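Local coordinates for protein cryptic loci regulator 2 (Schizosaccharomyces pombe 972h-, PDB 5IKJ) that promotes transcriptional silencing upstream of histone deacetylases and is needed for proper nucleosome positioning at heterochromatic loci in fission yeast, at residues Lys51-Leu54 / Tyr55-Cys59; Pro76-Asn79 / Gln80-Arg84. All coordinates share one frame; numbering follows the deposited sequence.

Contact 1 of 2, residues Lys51-Leu54 / Tyr55-Cys59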
ATOM      1  N   LYS A  51       4.979 -17.807  31.956  1.00 59.92           N
ATOM      2  CA  LYS A  51       4.349 -16.553  31.561  1.00 65.84           C
ATOM      3  C   LYS A  51       5.312 -15.648  30.805  1.00 63.36           C
ATOM      4  O   LYS A  51       4.891 -14.926  29.894  1.00 60.50           O
ATOM      5  CB  LYS A  51       3.800 -15.840  32.796  1.00 66.28           C
ATOM      6  CG  LYS A  51       2.602 -16.548  33.404  1.00 70.78           C
ATOM      7  CD  LYS A  51       2.376 -16.140  34.846  1.00 64.95           C
ATOM      8  CE  LYS A  51       1.110 -16.768  35.397  1.00 61.33           C
ATOM      9  NZ  LYS A  51       0.855 -16.359  36.805  1.00 62.65           N
ATOM     10  N   ASN A  52       6.596 -15.668  31.166  1.00 60.03           N
ATOM     11  CA  ASN A  52       7.598 -14.983  30.358  1.00 58.90           C
ATOM     12  C   ASN A  52       7.628 -15.546  28.943  1.00 63.69           C
ATOM     13  O   ASN A  52       7.702 -14.792  27.966  1.00 61.12           O
ATOM     14  CB  ASN A  52       8.971 -15.106  31.017  1.00 59.92           C
ATOM     15  CG  ASN A  52      10.033 -14.286  30.315  1.00 66.69           C
ATOM     16  OD1 ASN A  52      10.185 -14.356  29.097  1.00 69.35           O
ATOM     17  ND2 ASN A  52      10.770 -13.493  31.084  1.00 62.03           N
ATOM     18  N   LEU A  53       7.568 -16.873  28.814  1.00 66.10           N
ATOM     19  CA  LEU A  53       7.499 -17.489  27.494  1.00 61.03           C
ATOM     20  C   LEU A  53       6.277 -16.998  26.729  1.00 63.86           C
ATOM     21  O   LEU A  53       6.382 -16.576  25.571  1.00 59.91           O
ATOM     22  CB  LEU A  53       7.480 -19.013  27.630  1.00 60.27           C
ATOM     23  CG  LEU A  53       7.088 -19.815  26.382  1.00 80.03           C
ATOM     24  CD1 LEU A  53       8.014 -19.510  25.212  1.00 75.29           C
ATOM     25  CD2 LEU A  53       7.085 -21.304  26.686  1.00 66.03           C
ATOM     26  N   LEU A  54       5.102 -17.046  27.361  1.00 65.88           N
ATOM     27  CA  LEU A  54       3.887 -16.579  26.700  1.00 63.52           C
ATOM     28  C   LEU A  54       4.026 -15.124  26.269  1.00 57.92           C
ATOM     29  O   LEU A  54       3.596 -14.748  25.172  1.00 55.70           O
ATOM     30  CB  LEU A  54       2.685 -16.750  27.631  1.00 57.67           C
ATOM     31  CG  LEU A  54       1.344 -16.238  27.096  1.00 54.06           C
ATOM     32  CD1 LEU A  54       0.934 -17.002  25.847  1.00 54.11           C
ATOM     33  CD2 LEU A  54       0.271 -16.334  28.168  1.00 70.40           C
ATOM     34  N   TYR A  55       4.616 -14.290  27.127  1.00 51.80           N
ATOM     35  CA  TYR A  55       4.878 -12.901  26.763  1.00 55.50           C
ATOM     36  C   TYR A  55       5.720 -12.828  25.494  1.00 66.52           C
ATOM     37  O   TYR A  55       5.373 -12.117  24.542  1.00 49.74           O
ATOM     38  CB  TYR A  55       5.583 -12.196  27.924  1.00 58.48           C
ATOM     39  CG  TYR A  55       5.630 -10.687  27.822  1.00 61.29           C
ATOM     40  CD1 TYR A  55       6.570 -10.051  27.022  1.00 60.81           C
ATOM     41  CD2 TYR A  55       4.744  -9.898  28.546  1.00 57.22           C
ATOM     42  CE1 TYR A  55       6.618  -8.671  26.936  1.00 62.35           C
ATOM     43  CE2 TYR A  55       4.785  -8.519  28.466  1.00 61.54           C
ATOM     44  CZ  TYR A  55       5.724  -7.910  27.660  1.00 70.71           C
ATOM     45  OH  TYR A  55       5.768  -6.538  27.580  1.00 52.09           O
ATOM     46  N   ARG A  56       6.830 -13.569  25.462  1.00 60.74           N
ATOM     47  CA  ARG A  56       7.711 -13.559  24.301  1.00 55.72           C
ATOM     48  C   ARG A  56       7.098 -14.267  23.098  1.00 57.52           C
ATOM     49  O   ARG A  56       7.504 -13.992  21.964  1.00 59.04           O
ATOM     50  CB  ARG A  56       9.051 -14.198  24.667  1.00 51.49           C
ATOM     51  CG  ARG A  56       9.817 -13.429  25.742  1.00 58.27           C
ATOM     52  CD  ARG A  56      11.171 -14.057  26.061  1.00 71.75           C
ATOM     53  NE  ARG A  56      11.408 -15.289  25.312  1.00 80.37           N
ATOM     54  CZ  ARG A  56      11.352 -16.520  25.816  1.00 66.61           C
ATOM     55  NH1 ARG A  56      11.076 -16.726  27.096  1.00 69.46           N
ATOM     56  NH2 ARG A  56      11.584 -17.559  25.026  1.00 75.42           N
ATOM     57  N   GLN A  57       6.132 -15.165  23.314  1.00 56.48           N
ATOM     58  CA  GLN A  57       5.432 -15.773  22.187  1.00 55.23           C
ATOM     59  C   GLN A  57       4.488 -14.777  21.527  1.00 57.92           C
ATOM     60  O   GLN A  57       4.370 -14.743  20.297  1.00 60.56           O
ATOM     61  CB  GLN A  57       4.659 -17.010  22.647  1.00 57.67           C
ATOM     62  CG  GLN A  57       5.525 -18.214  22.966  1.00 65.50           C
ATOM     63  CD  GLN A  57       4.704 -19.404  23.424  1.00 67.48           C
ATOM     64  OE1 GLN A  57       3.865 -19.287  24.317  1.00 65.63           O
ATOM     65  NE2 GLN A  57       4.933 -20.555  22.804  1.00 65.77           N
ATOM     66  N   ILE A  58       3.801 -13.965  22.331  1.00 62.70           N
ATOM     67  CA  ILE A  58       2.903 -12.952  21.783  1.00 58.76           C
ATOM     68  C   ILE A  58       3.703 -11.882  21.050  1.00 51.37           C
ATOM     69  O   ILE A  58       3.350 -11.469  19.939  1.00 54.74           O
ATOM     70  CB  ILE A  58       2.041 -12.348  22.906  1.00 62.46           C
ATOM     71  CG1 ILE A  58       1.106 -13.415  23.486  1.00 73.59           C
ATOM     72  CG2 ILE A  58       1.226 -11.167  22.391  1.00 52.12           C
ATOM     73  CD1 ILE A  58       0.767 -13.208  24.946  1.00 59.64           C
ATOM     74  N   CYS A  59       4.792 -11.415  21.665  1.00 55.60           N
ATOM     75  CA  CYS A  59       5.657 -10.438  21.010  1.00 60.26           C
ATOM     76  C   CYS A  59       6.152 -10.959  19.668  1.00 56.84           C
ATOM     77  O   CYS A  59       6.108 -10.247  18.658  1.00 59.24           O
ATOM     78  CB  CYS A  59       6.837 -10.094  21.919  1.00 46.74           C
ATOM     79  SG  CYS A  59       6.421  -9.096  23.358  1.00 54.67           S
TER
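Asn52 and Arg56 meet one turn apart on the α-helix 50-67, an i to i+4 amide-guanidinium pair. Arg56 NH1 donates to Asn52 OD1 at 3.2 Å with a nearly straight N-H (170°). The oxygen lies in the guanidinium plane, at its edge, whereas NH1 stands above the amide's carbonyl plane. An almost eclipsed chi3 of -3° bends the arginine chain and brings NH1 back to OD1, which also touches Arg56 CD at 3.2 Å. One residue further on, Leu53 CD1 packs on the aliphatic Gln57 CG at 3.6 Å. Beneath these pairs run the i to i+4 backbone bonds of four consecutive residues, among them Arg56 N to Asn52 O at 2.9 Å. Outside the segment, Arg56 NE donates to Leu144 O and Asn52 ND2 to Leu45 O, giving each group a second polar partner; Tyr55 and Cys59 lean on helix 183-195. With an alanine in place of Arg56, Asn52 OD1 and Leu144 O would probably each lose a side-chain donor, and a gap would be likely beside Tyr143 and Leu147. In the i to i+4 pair that follows Leu53 and Gln57, Ile58 CD1 reaches Leu54 CG at 3.8 Å and rests against Leu54 O at 3.2 Å.

Contact 2 of 2, residues Pro76-Asn79 / Gln80-Arg84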
ATOM      1  N   PRO A  76      -0.926 -13.222   2.240  1.00 69.77           N
ATOM      2  CA  PRO A  76      -1.327 -14.599   2.570  1.00 67.57           C
ATOM      3  C   PRO A  76      -2.384 -15.152   1.634  1.00 66.35           C
ATOM      4  O   PRO A  76      -2.415 -16.367   1.400  1.00 73.50           O
ATOM      5  CB  PRO A  76      -1.847 -14.474   4.009  1.00 60.91           C
ATOM      6  CG  PRO A  76      -1.150 -13.281   4.558  1.00 67.82           C
ATOM      7  CD  PRO A  76      -1.017 -12.329   3.409  1.00 65.89           C
ATOM      8  N   ILE A  77      -3.251 -14.299   1.086  1.00 68.98           N
ATOM      9  CA  ILE A  77      -4.266 -14.772   0.150  1.00 68.04           C
ATOM     10  C   ILE A  77      -3.619 -15.205  -1.159  1.00 72.23           C
ATOM     11  O   ILE A  77      -3.981 -16.239  -1.733  1.00 77.38           O
ATOM     12  CB  ILE A  77      -5.336 -13.687  -0.074  1.00 55.26           C
ATOM     13  CG1 ILE A  77      -6.034 -13.363   1.251  1.00 56.73           C
ATOM     14  CG2 ILE A  77      -6.353 -14.144  -1.118  1.00 60.53           C
ATOM     15  CD1 ILE A  77      -7.059 -12.248   1.167  1.00 67.57           C
ATOM     16  N   LEU A  78      -2.654 -14.427  -1.657  1.00 72.19           N
ATOM     17  CA  LEU A  78      -1.950 -14.827  -2.870  1.00 69.72           C
ATOM     18  C   LEU A  78      -1.103 -16.068  -2.626  1.00 73.73           C
ATOM     19  O   LEU A  78      -1.000 -16.938  -3.498  1.00 77.26           O
ATOM     20  CB  LEU A  78      -1.077 -13.679  -3.384  1.00 69.63           C
ATOM     21  CG  LEU A  78      -0.317 -13.971  -4.683  1.00 72.15           C
ATOM     22  CD1 LEU A  78      -1.283 -14.202  -5.838  1.00 71.93           C
ATOM     23  CD2 LEU A  78       0.658 -12.851  -5.022  1.00 68.87           C
ATOM     24  N   ASN A  79      -0.488 -16.170  -1.446  1.00 71.74           N
ATOM     25  CA  ASN A  79       0.337 -17.332  -1.132  1.00 80.87           C
ATOM     26  C   ASN A  79      -0.501 -18.605  -1.108  1.00 82.23           C
ATOM     27  O   ASN A  79      -0.209 -19.571  -1.821  1.00 86.27           O
ATOM     28  CB  ASN A  79       1.047 -17.123   0.206  1.00 82.04           C
ATOM     29  CG  ASN A  79       2.133 -16.070   0.130  1.00 77.40           C
ATOM     30  OD1 ASN A  79       2.593 -15.712  -0.955  1.00 77.27           O
ATOM     31  ND2 ASN A  79       2.556 -15.572   1.285  1.00 61.72           N
ATOM     32  N   GLN A  80      -1.556 -18.625  -0.288  1.00 84.43           N
ATOM     33  CA  GLN A  80      -2.414 -19.803  -0.225  1.00 88.60           C
ATOM     34  C   GLN A  80      -3.022 -20.129  -1.581  1.00 85.17           C
ATOM     35  O   GLN A  80      -3.423 -21.275  -1.812  1.00 89.65           O
ATOM     36  CB  GLN A  80      -3.517 -19.603   0.819  1.00 86.21           C
ATOM     37  CG  GLN A  80      -4.740 -18.830   0.336  1.00 93.76           C
ATOM     38  CD  GLN A  80      -5.763 -18.622   1.437  1.00 98.16           C
ATOM     39  OE1 GLN A  80      -5.706 -19.269   2.483  1.00113.87           O
ATOM     40  NE2 GLN A  80      -6.706 -17.716   1.207  1.00 88.21           N
ATOM     41  N   LEU A  81      -3.103 -19.146  -2.480  1.00 87.88           N
ATOM     42  CA  LEU A  81      -3.538 -19.396  -3.846  1.00 86.78           C
ATOM     43  C   LEU A  81      -2.423 -19.973  -4.707  1.00 87.49           C
ATOM     44  O   LEU A  81      -2.711 -20.659  -5.693  1.00 85.83           O
ATOM     45  CB  LEU A  81      -4.052 -18.097  -4.472  1.00 81.48           C
ATOM     46  CG  LEU A  81      -5.080 -18.226  -5.596  1.00 87.36           C
ATOM     47  CD1 LEU A  81      -6.434 -18.634  -5.037  1.00 93.43           C
ATOM     48  CD2 LEU A  81      -5.184 -16.919  -6.365  1.00 94.81           C
ATOM     49  N   CYS A  82      -1.164 -19.710  -4.357  1.00 82.73           N
ATOM     50  CA  CYS A  82      -0.021 -20.247  -5.084  1.00 90.13           C
ATOM     51  C   CYS A  82       0.478 -21.569  -4.518  1.00 95.37           C
ATOM     52  O   CYS A  82       1.257 -22.255  -5.188  1.00 98.47           O
ATOM     53  CB  CYS A  82       1.128 -19.232  -5.081  1.00 91.15           C
ATOM     54  SG  CYS A  82       0.863 -17.803  -6.159  1.00 92.69           S
ATOM     55  N   LYS A  83       0.055 -21.943  -3.308  1.00 95.85           N
ATOM     56  CA  LYS A  83       0.467 -23.219  -2.739  1.00 99.47           C
ATOM     57  C   LYS A  83      -0.228 -24.400  -3.407  1.00102.19           C
ATOM     58  O   LYS A  83       0.256 -25.532  -3.290  1.00103.67           O
ATOM     59  CB  LYS A  83       0.200 -23.231  -1.233  1.00 93.46           C
ATOM     60  CG  LYS A  83       1.175 -22.373  -0.436  1.00 96.90           C
ATOM     61  CD  LYS A  83       0.857 -22.375   1.050  1.00 91.97           C
ATOM     62  CE  LYS A  83       1.883 -21.573   1.832  1.00 83.12           C
ATOM     63  NZ  LYS A  83       1.562 -21.523   3.283  1.00 92.12           N
ATOM     64  N   ARG A  84      -1.341 -24.162  -4.107  1.00100.29           N
ATOM     65  CA  ARG A  84      -2.009 -25.196  -4.898  1.00100.94           C
ATOM     66  C   ARG A  84      -1.079 -25.568  -6.049  1.00105.18           C
ATOM     67  O   ARG A  84      -1.194 -25.073  -7.174  1.00 99.50           O
ATOM     68  CB  ARG A  84      -3.363 -24.705  -5.406  1.00 85.86           C
ATOM     69  CG  ARG A  84      -4.322 -24.214  -4.327  1.00 90.58           C
ATOM     70  CD  ARG A  84      -5.743 -24.126  -4.874  1.00101.37           C
ATOM     71  NE  ARG A  84      -6.657 -23.457  -3.955  1.00103.49           N
ATOM     72  CZ  ARG A  84      -7.979 -23.438  -4.095  1.00117.63           C
ATOM     73  NH1 ARG A  84      -8.556 -24.063  -5.113  1.00113.44           N
ATOM     74  NH2 ARG A  84      -8.729 -22.798  -3.210  1.00113.01           N
TER
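Pro76 and Gln80 are joined by the straightest backbone bond of this segment: Gln80 N donates to Pro76 O at 2.9 Å, with an N-H...O angle of 172°. Proline can lend its carbonyl though it has no N-H of its own. Leu81 N follows, donating to Ile77 O at 3.1 Å. Further along, the bonding becomes less regular. Cys82 N makes two weak bonds, to Leu78 O and to Asn79 O, the second at 2.7 Å but with an angle of only 129°. Lys83 N also donates to Asn79 O, at 2.8 Å, so this one carbonyl takes N-H groups three and four residues ahead. Such mixed i to i+3 and i to i+4 bonding in the short α-helix 75-82 is consistent with some 3-10 character around Cys82, though the i to i+3 bond is weak; beyond Arg84 the chain is not modelled.

The side-chain contacts are mostly aliphatic carbon against carbonyl oxygen. Gln80 CG sits between its backbone N and carbonyl carbon (chi1 83°), a turn that lays the methylene over Ile77 O at 3.4 Å and brings the extended chain back along the preceding turn. Leu81 CB touches the same oxygen at 3.3 Å, and Lys83 CG approaches Asn79 O.

The apolar pairing across the segment is slight: Leu78 CD1 stands 4.2 Å from Cys82 SG, one turn on. Further apolar contacts come from other parts of the chain, with Leu78 and Ile77 on Trp238 and Leu81 against Leu279 and Thr283 of helix 278-285.

The charge of Lys83 is answered from outside the segment: its chain runs extended, and NZ forms a salt bridge with Asp137 OD2. Arg84 NH2 makes a hydrogen bond to the backbone oxygen Tyr269 O.

How the contacts relate
Contacts 1 and 2 lie on helices 50-67 and 75-82, which follow each other in the chain, yet they do not touch: their centres are 29 Å apart and their nearest atoms about 16 Å. Contact 1 is the more peripheral, its centre 30 Å from that of the chain against 18 Å for contact 2. It is also tied to the metal-binding region, since the Tyr55 side chain lies about 12 Å from the zinc ion and packs on helix 183-195, which supplies the zinc ligand His189; Cys204, Cys206 and Cys209 complete the site. Contact 2 instead packs against helix 278-285 and Trp238, so these two segments meet different surroundings.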